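PDB 2B1X: naphthalene dioxygenase large subunit from Rhodococcus sp., which carries a Rieske iron-sulfur cluster and, in a separate catalytic domain, a non-haem iron(III) ion, and works in a six-chain assembly with small subunits. Local coordinates for residues 208-213 with 367-372; 322-327 with 356-361; 215-220 with 229-234; 296-299 with 303-306. All coordinates share one frame; numbering follows the deposited sequence.

In the fold
Interaction 1 spans the longest range, taking helix 204-212 to the start of helix 369-382, so the loop it closes contains the other three contacts, which follow one another in series without crossing. First comes interaction 3, which folds the loop after helix 222-227 back onto helix 217-220. Interaction 4 then pairs strands 293-298 and 302-309 in a hairpin. Last, interaction 2 sets helix 348-361 against strand 318-330, the next neighbour of 302-309 in the sheet. Interactions 1 and 3 share the iron and its two waters, the salt bridge Glu369-Arg324 joins 1 to 2, and the bond between Trp326 and Ser303 joins 2 to 4.

Interaction 1 of 4, residues 208-213 with 367-372; sequences DNFVGD and GFEQDD. With FE (Fe (III) ion), chain G.
Asn209 and Asp372 meet beside the iron, helped by their first torsions: Asn209 holds CG opposite its backbone N (chi1 179°), whereas Asp372 swings CG beside its N and opposite the carbonyl carbon (chi1 -71°). The two side chains meet nearly at right angles, with amide and carboxylate planes 68° apart. Their nearest atoms, Asn209 ND2 and Asp372 OD1, are 3.9 Å from each other, too far for a direct bond. The effective link runs through solvent and metal. Asp372 grips the iron with both carboxylate oxygens, OD1 at 2.4 Å and OD2 at 2.3 Å from the ion, a bidentate mode. Water 1 is 2.3 Å from the iron and donates to Asn209 OD1 at 2.7 Å, making Asn209 a second-shell residue that fixes a metal-bound water. With His216 and His221, Asp372 completes the two-histidine, one-carboxylate triad of non-haem iron proteins. Asn209 ND2 is meanwhile held by Tyr110 of the second subunit, which also sends Arg91 to Asp208 and His111 to Asp213, so helix 204-212 meets the cluster-binding residues of a neighbouring copy. Farther along, Phe210 CE1 comes 4.2 Å from Glu369 OE2, obliquely to the ring; that oxygen has its main partner in Arg324, a salt bridge. The contact thus sits with helix 204-212 on one side of the iron and helix 369-382 on the other, Phe210 lying on strand 302-309 and Glu369 reaching strand 318-330.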
# COMPACT_ATOMS: atom_id res chain seq x y z
N ASP A 208 -5.71 -25.60 -8.57
CA ASP A 208 -6.99 -26.34 -8.51
C ASP A 208 -7.70 -26.35 -9.87
O ASP A 208 -8.24 -27.38 -10.33
CB ASP A 208 -7.90 -25.64 -7.45
CG ASP A 208 -9.32 -26.22 -7.36
OD1 ASP A 208 -10.29 -25.63 -7.95
OD2 ASP A 208 -9.58 -27.25 -6.70
N ASN A 209 -7.69 -25.20 -10.53
CA ASN A 209 -8.33 -25.04 -11.82
C ASN A 209 -7.69 -25.90 -12.91
O ASN A 209 -8.39 -26.62 -13.65
CB ASN A 209 -8.36 -23.55 -12.19
CG ASN A 209 -9.01 -23.30 -13.54
OD1 ASN A 209 -8.41 -23.58 -14.55
ND2 ASN A 209 -10.24 -22.79 -13.56
N PHE A 210 -6.36 -25.84 -13.02
CA PHE A 210 -5.67 -26.57 -14.07
C PHE A 210 -5.51 -28.05 -13.75
O PHE A 210 -5.39 -28.80 -14.68
CB PHE A 210 -4.28 -25.95 -14.43
CG PHE A 210 -4.35 -24.87 -15.47
CD1 PHE A 210 -4.89 -23.62 -15.17
CD2 PHE A 210 -3.93 -25.13 -16.79
CE1 PHE A 210 -4.97 -22.61 -16.14
CE2 PHE A 210 -4.03 -24.12 -17.80
CZ PHE A 210 -4.57 -22.85 -17.47
N VAL A 211 -5.48 -28.46 -12.47
CA VAL A 211 -5.29 -29.90 -12.15
C VAL A 211 -6.46 -30.78 -12.69
O VAL A 211 -6.27 -31.94 -13.11
CB VAL A 211 -4.92 -30.17 -10.61
CG1 VAL A 211 -6.16 -30.08 -9.67
CG2 VAL A 211 -4.18 -31.54 -10.42
N GLY A 212 -7.66 -30.21 -12.77
CA GLY A 212 -8.82 -31.04 -13.01
C GLY A 212 -10.02 -30.40 -13.66
O GLY A 212 -10.93 -31.10 -14.06
N ASP A 213 -10.01 -29.08 -13.83
CA ASP A 213 -11.29 -28.38 -14.09
C ASP A 213 -11.54 -27.97 -15.54
O ASP A 213 -11.01 -26.95 -16.01
CB ASP A 213 -11.36 -27.14 -13.16
CG ASP A 213 -12.78 -26.58 -13.01
OD1 ASP A 213 -13.57 -26.54 -13.97
OD2 ASP A 213 -13.18 -26.14 -11.95
N GLY A 367 -8.36 -13.55 -23.59
CA GLY A 367 -9.81 -13.53 -23.40
C GLY A 367 -10.36 -14.62 -22.50
O GLY A 367 -11.47 -14.44 -21.92
N PHE A 368 -9.64 -15.74 -22.36
CA PHE A 368 -10.00 -16.74 -21.37
C PHE A 368 -9.44 -16.33 -19.99
O PHE A 368 -10.18 -16.15 -19.03
CB PHE A 368 -9.42 -18.14 -21.70
CG PHE A 368 -10.13 -18.85 -22.81
CD1 PHE A 368 -9.99 -18.44 -24.13
CD2 PHE A 368 -10.92 -19.97 -22.54
CE1 PHE A 368 -10.67 -19.11 -25.17
CE2 PHE A 368 -11.58 -20.64 -23.55
CZ PHE A 368 -11.45 -20.20 -24.87
N GLU A 369 -8.11 -16.18 -19.92
CA GLU A 369 -7.43 -16.06 -18.63
C GLU A 369 -7.85 -14.81 -17.85
O GLU A 369 -7.87 -14.84 -16.62
CB GLU A 369 -5.91 -16.15 -18.76
CG GLU A 369 -5.19 -16.33 -17.42
CD GLU A 369 -4.13 -17.43 -17.48
OE1 GLU A 369 -3.13 -17.26 -18.23
OE2 GLU A 369 -4.29 -18.46 -16.74
N GLN A 370 -8.20 -13.73 -18.53
CA GLN A 370 -8.61 -12.54 -17.79
C GLN A 370 -9.84 -12.81 -16.91
O GLN A 370 -9.93 -12.26 -15.82
CB GLN A 370 -8.77 -11.32 -18.71
CG GLN A 370 -9.93 -11.38 -19.68
CD GLN A 370 -9.92 -10.18 -20.60
OE1 GLN A 370 -10.77 -9.29 -20.47
NE2 GLN A 370 -8.94 -10.13 -21.53
N ASP A 371 -10.77 -13.65 -17.37
CA ASP A 371 -11.92 -14.03 -16.53
C ASP A 371 -11.58 -15.02 -15.44
O ASP A 371 -12.18 -14.98 -14.34
CB ASP A 371 -13.07 -14.61 -17.36
CG ASP A 371 -13.74 -13.60 -18.26
OD1 ASP A 371 -13.51 -12.35 -18.16
OD2 ASP A 371 -14.53 -13.99 -19.11
N ASP A 372 -10.69 -15.97 -15.75
CA ASP A 372 -10.14 -16.85 -14.72
C ASP A 372 -9.59 -16.03 -13.57
O ASP A 372 -9.91 -16.32 -12.40
CB ASP A 372 -9.04 -17.79 -15.28
CG ASP A 372 -9.59 -18.86 -16.20
OD1 ASP A 372 -10.56 -19.56 -15.79
OD2 ASP A 372 -9.16 -19.07 -17.36
FE FE G . -10.31 -21.07 -17.58
O HOH W 1 -8.42 -21.87 -16.60
O HOH W 2 -9.66 -22.48 -19.16

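Interaction 2 of 4, residues 322-327 with 356-361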
# COMPACT_ATOMS: atom_id res chain seq x y z
N THR A 322 1.57 -23.86 -22.97
CA THR A 322 1.99 -22.93 -21.96
C THR A 322 2.24 -23.66 -20.64
O THR A 322 1.49 -24.58 -20.28
CB THR A 322 0.92 -21.77 -21.76
OG1 THR A 322 1.21 -21.06 -20.56
CG2 THR A 322 -0.46 -22.32 -21.47
N LEU A 323 3.32 -23.27 -19.96
CA LEU A 323 3.59 -23.67 -18.58
C LEU A 323 3.44 -22.41 -17.75
O LEU A 323 3.82 -21.33 -18.19
CB LEU A 323 5.04 -24.17 -18.43
CG LEU A 323 5.57 -25.42 -19.14
CD1 LEU A 323 6.70 -26.11 -18.35
CD2 LEU A 323 4.51 -26.44 -19.66
N ARG A 324 2.93 -22.52 -16.54
CA ARG A 324 2.81 -21.32 -15.72
C ARG A 324 3.06 -21.68 -14.25
O ARG A 324 2.70 -22.77 -13.80
CB ARG A 324 1.42 -20.67 -15.90
CG ARG A 324 0.25 -21.68 -15.84
CD ARG A 324 -0.23 -22.18 -17.23
NE ARG A 324 -0.31 -21.04 -18.14
CZ ARG A 324 -1.27 -20.12 -18.09
NH1 ARG A 324 -2.29 -20.25 -17.23
NH2 ARG A 324 -1.21 -19.08 -18.93
N LEU A 325 3.68 -20.75 -13.52
CA LEU A 325 3.79 -20.76 -12.08
C LEU A 325 2.73 -19.91 -11.41
O LEU A 325 2.46 -18.75 -11.80
CB LEU A 325 5.17 -20.25 -11.65
CG LEU A 325 6.33 -21.24 -11.91
CD1 LEU A 325 7.66 -20.51 -11.86
CD2 LEU A 325 6.27 -22.42 -10.89
N TRP A 326 2.13 -20.48 -10.38
CA TRP A 326 1.27 -19.68 -9.53
C TRP A 326 2.16 -19.37 -8.34
O TRP A 326 2.22 -20.13 -7.38
CB TRP A 326 -0.00 -20.45 -9.12
CG TRP A 326 -0.65 -21.16 -10.24
CD1 TRP A 326 -0.70 -22.53 -10.46
CD2 TRP A 326 -1.32 -20.55 -11.35
NE1 TRP A 326 -1.38 -22.78 -11.62
CE2 TRP A 326 -1.80 -21.59 -12.17
CE3 TRP A 326 -1.60 -19.21 -11.71
CZ2 TRP A 326 -2.50 -21.35 -13.36
CZ3 TRP A 326 -2.33 -18.98 -12.90
CH2 TRP A 326 -2.77 -20.06 -13.71
N HIS A 327 2.90 -18.27 -8.44
CA HIS A 327 3.90 -17.98 -7.41
C HIS A 327 3.29 -17.37 -6.12
O HIS A 327 2.67 -16.33 -6.18
CB HIS A 327 5.03 -17.10 -7.95
CG HIS A 327 6.13 -16.93 -6.96
ND1 HIS A 327 6.42 -15.71 -6.38
CD2 HIS A 327 6.94 -17.85 -6.38
CE1 HIS A 327 7.40 -15.88 -5.51
NE2 HIS A 327 7.71 -17.16 -5.47
N LYS A 356 0.31 -16.52 -31.38
CA LYS A 356 -0.91 -15.72 -31.41
C LYS A 356 -2.12 -16.49 -30.80
O LYS A 356 -2.95 -15.91 -30.09
CB LYS A 356 -1.22 -15.21 -32.81
CG LYS A 356 -0.10 -14.34 -33.48
CD LYS A 356 0.20 -13.07 -32.66
CE LYS A 356 1.12 -12.07 -33.37
NZ LYS A 356 0.61 -11.62 -34.75
N SER A 357 -2.21 -17.79 -31.05
CA SER A 357 -3.28 -18.58 -30.44
C SER A 357 -3.21 -18.57 -28.91
O SER A 357 -4.23 -18.38 -28.24
CB SER A 357 -3.25 -20.00 -30.98
OG SER A 357 -3.78 -19.97 -32.28
N TYR A 358 -2.01 -18.77 -28.38
CA TYR A 358 -1.76 -18.62 -26.94
C TYR A 358 -2.09 -17.20 -26.43
O TYR A 358 -2.73 -17.04 -25.37
CB TYR A 358 -0.27 -18.89 -26.66
CG TYR A 358 0.23 -18.27 -25.34
CD1 TYR A 358 -0.12 -18.84 -24.11
CD2 TYR A 358 1.05 -17.14 -25.34
CE1 TYR A 358 0.31 -18.30 -22.91
CE2 TYR A 358 1.50 -16.56 -24.09
CZ TYR A 358 1.13 -17.17 -22.91
OH TYR A 358 1.57 -16.65 -21.70
N LEU A 359 -1.63 -16.18 -27.17
CA LEU A 359 -1.59 -14.82 -26.63
C LEU A 359 -2.99 -14.21 -26.46
O LEU A 359 -3.23 -13.49 -25.46
CB LEU A 359 -0.71 -13.92 -27.51
CG LEU A 359 -0.34 -12.53 -27.00
CD1 LEU A 359 0.55 -12.58 -25.78
CD2 LEU A 359 0.28 -11.72 -28.10
N ARG A 360 -3.90 -14.52 -27.38
CA ARG A 360 -5.24 -13.92 -27.39
C ARG A 360 -6.21 -14.67 -26.49
O ARG A 360 -7.30 -14.14 -26.20
CB ARG A 360 -5.81 -13.77 -28.81
CG ARG A 360 -5.26 -12.54 -29.55
CD ARG A 360 -3.85 -12.78 -30.09
NE ARG A 360 -3.35 -11.77 -31.03
CZ ARG A 360 -3.57 -11.78 -32.35
NH1 ARG A 360 -4.32 -12.73 -32.91
NH2 ARG A 360 -3.03 -10.82 -33.09
N THR A 361 -5.79 -15.86 -26.02
CA THR A 361 -6.63 -16.71 -25.16
C THR A 361 -6.16 -16.75 -23.72
O THR A 361 -6.96 -16.54 -22.80
CB THR A 361 -6.79 -18.17 -25.73
OG1 THR A 361 -5.51 -18.80 -25.85
CG2 THR A 361 -7.35 -18.12 -27.16
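Tyr358 has the most surface buried here, and it meets Thr322 first and Arg324 second. Its ring carbon CE1 lies 3.7 Å from Thr322 CB and, just as near, 3.7 Å from Thr322 OG1, while Tyr358 CD1 is 3.9 Å from Thr322 CB. The threonine comes obliquely to the ring, and the two side chains cross at about a right angle. Tyr358 reaches across from helix 348-361 because its CG stands opposite the backbone N (chi1 158°), which sends the ring out to strand 318-330; its OH ends on Ser338 of the adjoining strand. Arg324 approaches differently: its NH2 sits at the ring edge, near the ring plane and 4.3 Å from Tyr358 CE1, a position unlike that of a cation stacked over the ring. The guanidinium is steered from its own strand. Arg324 NE donates to Thr322 OG1 at 2.9 Å, with an N-H...O angle of 158°, and the same oxygen also bonds to Phe339 O. Arg324 CG lies over one face of the Trp326 ring, nearer its margin than its centre, 3.6 Å from the ring plane. In this corner of the helix-grip fold, the tyrosine edge therefore packs beside a buried charge whose NE is held by Thr322 and NH1 by Glu369, with a weak bond from NH2 to Ser338. The charge is thus balanced mainly by Glu369, and the Tyr358 contact itself probably adds van der Waals packing and not a cation-pi interaction.

Interaction 3 of 4, residues 215-220 with 229-234; sequences YHTMMT and LAPPDP. With FE (Fe (III) ion), chain G.
Met218 presents its sulfur to a backbone oxygen: SD lies 3.4 Å from Pro234 O, nearer than any side-chain atom of that proline. Pro234 CB, 3.9 Å from Met218 SD, gives the apolar part of the meeting. The methionine runs extended through chi2 (178°) and then bends at chi3 (-86°), which turns CE away from the line of the chain. Pro234 O is also the partner of Tyr419 OH, so the carbonyl that touches sulfur is already engaged by a hydroxyl. One residue earlier, Thr217 points its methyl at the other end of the loop, CG2 being 4.3 Å from Ala230 CB and 4.4 Å from Pro231 CD. Its OG1 serves a different purpose, bonding to Ala214 O and to a bound 2-methyl-2,4-pentanediol molecule. These contacts flank a metal-binding turn: His216 NE2 coordinates the iron at 2.1 Å, and with His221 it supplies the two histidines of the facial triad in this helix-grip catalytic domain. The His216 ring reaches the ion with CG placed between the backbone N and the carbonyl carbon (chi1 83°). The backbone bond from Thr220 N to His216 O, 2.8 Å, ties the iron-binding residue to the short helix 217-220. Thr220 OG1 lies in the His216 ring plane, at its edge, within hydrogen-bonding reach of Pro109 O and Tyr110 O of the second subunit, which must share or compete for its one proton.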
# COMPACT_ATOMS: atom_id res chain seq x y z
N TYR A 215 -14.96 -28.28 -16.34
CA TYR A 215 -16.34 -27.86 -15.97
C TYR A 215 -16.58 -26.36 -16.09
O TYR A 215 -17.63 -25.97 -16.61
CB TYR A 215 -16.63 -28.30 -14.53
CG TYR A 215 -18.06 -28.11 -14.01
CD1 TYR A 215 -19.19 -28.26 -14.85
CD2 TYR A 215 -18.28 -27.79 -12.67
CE1 TYR A 215 -20.50 -28.09 -14.33
CE2 TYR A 215 -19.56 -27.61 -12.17
CZ TYR A 215 -20.65 -27.78 -12.97
OH TYR A 215 -21.90 -27.59 -12.41
N HIS A 216 -15.61 -25.55 -15.66
CA HIS A 216 -15.71 -24.06 -15.67
C HIS A 216 -15.81 -23.41 -17.04
O HIS A 216 -16.31 -22.30 -17.18
CB HIS A 216 -14.57 -23.40 -14.84
CG HIS A 216 -13.27 -23.24 -15.58
ND1 HIS A 216 -12.46 -24.31 -15.90
CD2 HIS A 216 -12.65 -22.14 -16.08
CE1 HIS A 216 -11.40 -23.87 -16.55
NE2 HIS A 216 -11.49 -22.56 -16.67
N THR A 217 -15.35 -24.11 -18.06
CA THR A 217 -15.40 -23.59 -19.43
C THR A 217 -16.77 -23.04 -19.79
O THR A 217 -16.85 -21.90 -20.21
CB THR A 217 -15.01 -24.68 -20.42
OG1 THR A 217 -13.67 -25.08 -20.19
CG2 THR A 217 -14.98 -24.12 -21.86
N MET A 218 -17.85 -23.80 -19.53
CA MET A 218 -19.20 -23.40 -20.00
C MET A 218 -19.68 -22.03 -19.45
O MET A 218 -20.31 -21.26 -20.18
CB MET A 218 -20.26 -24.48 -19.75
CG MET A 218 -19.92 -25.89 -20.27
SD MET A 218 -21.30 -27.08 -19.78
CE MET A 218 -20.75 -27.54 -18.12
N MET A 219 -19.40 -21.75 -18.17
CA MET A 219 -19.79 -20.46 -17.59
C MET A 219 -18.67 -19.40 -17.60
O MET A 219 -18.87 -18.29 -18.12
CB MET A 219 -20.35 -20.63 -16.20
CG MET A 219 -20.94 -19.31 -15.64
SD MET A 219 -22.58 -18.96 -16.38
CE MET A 219 -22.19 -18.16 -17.77
N THR A 220 -17.49 -19.73 -17.06
CA THR A 220 -16.40 -18.75 -17.03
C THR A 220 -16.06 -18.24 -18.42
O THR A 220 -15.77 -17.05 -18.64
CB THR A 220 -15.11 -19.35 -16.39
OG1 THR A 220 -15.37 -19.68 -15.01
CG2 THR A 220 -14.00 -18.28 -16.30
N LEU A 229 -14.69 -19.55 -30.03
CA LEU A 229 -13.32 -19.91 -29.66
C LEU A 229 -13.23 -21.06 -28.64
O LEU A 229 -12.28 -21.84 -28.67
CB LEU A 229 -12.55 -18.68 -29.14
CG LEU A 229 -12.01 -17.76 -30.23
CD1 LEU A 229 -12.82 -16.48 -30.28
CD2 LEU A 229 -10.56 -17.45 -29.93
N ALA A 230 -14.22 -21.16 -27.75
CA ALA A 230 -14.28 -22.30 -26.82
C ALA A 230 -15.22 -23.35 -27.40
O ALA A 230 -16.07 -23.01 -28.22
CB ALA A 230 -14.77 -21.84 -25.46
N PRO A 231 -15.07 -24.62 -27.00
CA PRO A 231 -15.96 -25.69 -27.49
C PRO A 231 -17.45 -25.38 -27.18
O PRO A 231 -17.78 -25.11 -26.01
CB PRO A 231 -15.53 -26.93 -26.70
CG PRO A 231 -14.16 -26.60 -26.07
CD PRO A 231 -14.07 -25.12 -26.02
N PRO A 232 -18.31 -25.42 -28.21
CA PRO A 232 -19.73 -25.11 -28.04
C PRO A 232 -20.55 -26.24 -27.40
O PRO A 232 -21.61 -25.99 -26.84
CB PRO A 232 -20.21 -24.83 -29.47
CG PRO A 232 -19.34 -25.62 -30.33
CD PRO A 232 -17.98 -25.72 -29.61
N ASP A 233 -20.07 -27.47 -27.49
CA ASP A 233 -20.78 -28.62 -26.94
C ASP A 233 -20.69 -28.62 -25.41
O ASP A 233 -19.61 -28.78 -24.90
CB ASP A 233 -20.17 -29.91 -27.46
CG ASP A 233 -21.01 -31.14 -27.14
OD1 ASP A 233 -21.99 -31.04 -26.35
OD2 ASP A 233 -20.74 -32.26 -27.60
N PRO A 234 -21.82 -28.49 -24.70
CA PRO A 234 -21.84 -28.59 -23.22
C PRO A 234 -21.33 -29.94 -22.65
O PRO A 234 -21.05 -30.04 -21.45
CB PRO A 234 -23.32 -28.45 -22.86
CG PRO A 234 -24.05 -28.08 -24.09
CD PRO A 234 -23.17 -28.28 -25.28
FE FE G . -10.31 -21.07 -17.58
O HOH W 2 -9.66 -22.48 -19.16
O HOH W 1 -8.42 -21.87 -16.60

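Interaction 4 of 4, residues 296-299 with 303-306; sequences GTVF and SIGN
Ser303 lays its CB against the carbonyl of Gly296, 3.4 Å from Gly296 O, and brings its hydroxyl up to that of Thr297. Thr297 OG1 and Ser303 OG are 2.8 Å apart, hydrogen-bonded hydroxyl to hydroxyl. Both oxygens are set the same way, opposite the carbonyl carbon and beside the backbone N (chi1 -72° in Thr297, -63° in Ser303), which brings them together over one face of the sheet. The two residues form an antiparallel non-hydrogen-bonded pair with CA atoms only 4.1 Å apart, short enough to support such a bridge. Gly296 and Ile304 form the adjacent hydrogen-bonded pair: Ile304 N donates to Gly296 O at 2.9 Å, with an N-H...O angle of 162°, and Gly296 N donates to Ile304 O at 3.1 Å. Gly296 O also receives a CA-H...O contact from Ser303 CA at 3.2 Å. On the Ile304 face the packing is apolar and lighter, Val298 CG2 standing 4.3 Å from Ile304 CD1. Each hydroxyl of the bridge has a further partner, Ala207 O for Thr297 and Trp326 NE1 for Ser303, so the buried pair is well satisfied. This antiparallel hairpin lies inside the large sheet, with strand 250-254 beyond 293-298 and strand 318-330 beyond 302-309, while Phe210 of helix 204-212 lies against both Thr297 and Ser303.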
# COMPACT_ATOMS: atom_id res chain seq x y z
N GLY A 296 -3.10 -29.68 -16.69
CA GLY A 296 -2.65 -30.39 -15.52
C GLY A 296 -1.84 -29.53 -14.58
O GLY A 296 -1.46 -28.39 -14.89
N THR A 297 -1.58 -30.07 -13.41
CA THR A 297 -0.73 -29.38 -12.47
C THR A 297 0.29 -30.37 -11.95
O THR A 297 -0.06 -31.50 -11.59
CB THR A 297 -1.58 -28.81 -11.32
OG1 THR A 297 -2.33 -27.71 -11.83
CG2 THR A 297 -0.69 -28.22 -10.22
N VAL A 298 1.54 -29.94 -11.99
CA VAL A 298 2.61 -30.61 -11.26
C VAL A 298 2.68 -30.01 -9.83
O VAL A 298 3.08 -28.86 -9.63
CB VAL A 298 3.97 -30.43 -11.97
CG1 VAL A 298 5.04 -31.23 -11.26
CG2 VAL A 298 3.85 -30.88 -13.44
N PHE A 299 2.28 -30.78 -8.84
CA PHE A 299 2.26 -30.26 -7.47
C PHE A 299 3.63 -29.70 -7.08
O PHE A 299 4.65 -30.31 -7.39
CB PHE A 299 1.90 -31.37 -6.50
CG PHE A 299 1.61 -30.88 -5.14
CD1 PHE A 299 0.30 -30.61 -4.74
CD2 PHE A 299 2.65 -30.70 -4.22
CE1 PHE A 299 0.02 -30.14 -3.46
CE2 PHE A 299 2.39 -30.21 -2.91
CZ PHE A 299 1.08 -29.93 -2.54
N SER A 303 1.53 -25.37 -13.58
CA SER A 303 0.44 -25.91 -14.38
C SER A 303 0.80 -25.86 -15.87
O SER A 303 1.64 -25.06 -16.29
CB SER A 303 -0.89 -25.17 -14.14
OG SER A 303 -1.35 -25.30 -12.78
N ILE A 304 0.16 -26.75 -16.63
CA ILE A 304 0.41 -26.94 -18.04
C ILE A 304 -0.91 -26.77 -18.76
O ILE A 304 -1.94 -27.31 -18.31
CB ILE A 304 0.96 -28.38 -18.26
CG1 ILE A 304 2.33 -28.50 -17.56
CG2 ILE A 304 1.04 -28.73 -19.74
CD1 ILE A 304 2.93 -29.90 -17.54
N GLY A 305 -0.88 -26.03 -19.86
CA GLY A 305 -1.99 -26.05 -20.81
C GLY A 305 -1.51 -26.30 -22.23
O GLY A 305 -0.68 -25.54 -22.73
N ASN A 306 -1.98 -27.37 -22.87
CA ASN A 306 -1.61 -27.65 -24.24
C ASN A 306 -2.93 -27.71 -24.98
O ASN A 306 -3.66 -28.72 -24.91
CB ASN A 306 -0.84 -28.98 -24.35
CG ASN A 306 -0.07 -29.15 -25.69
OD1 ASN A 306 0.65 -30.12 -25.85
ND2 ASN A 306 -0.24 -28.23 -26.64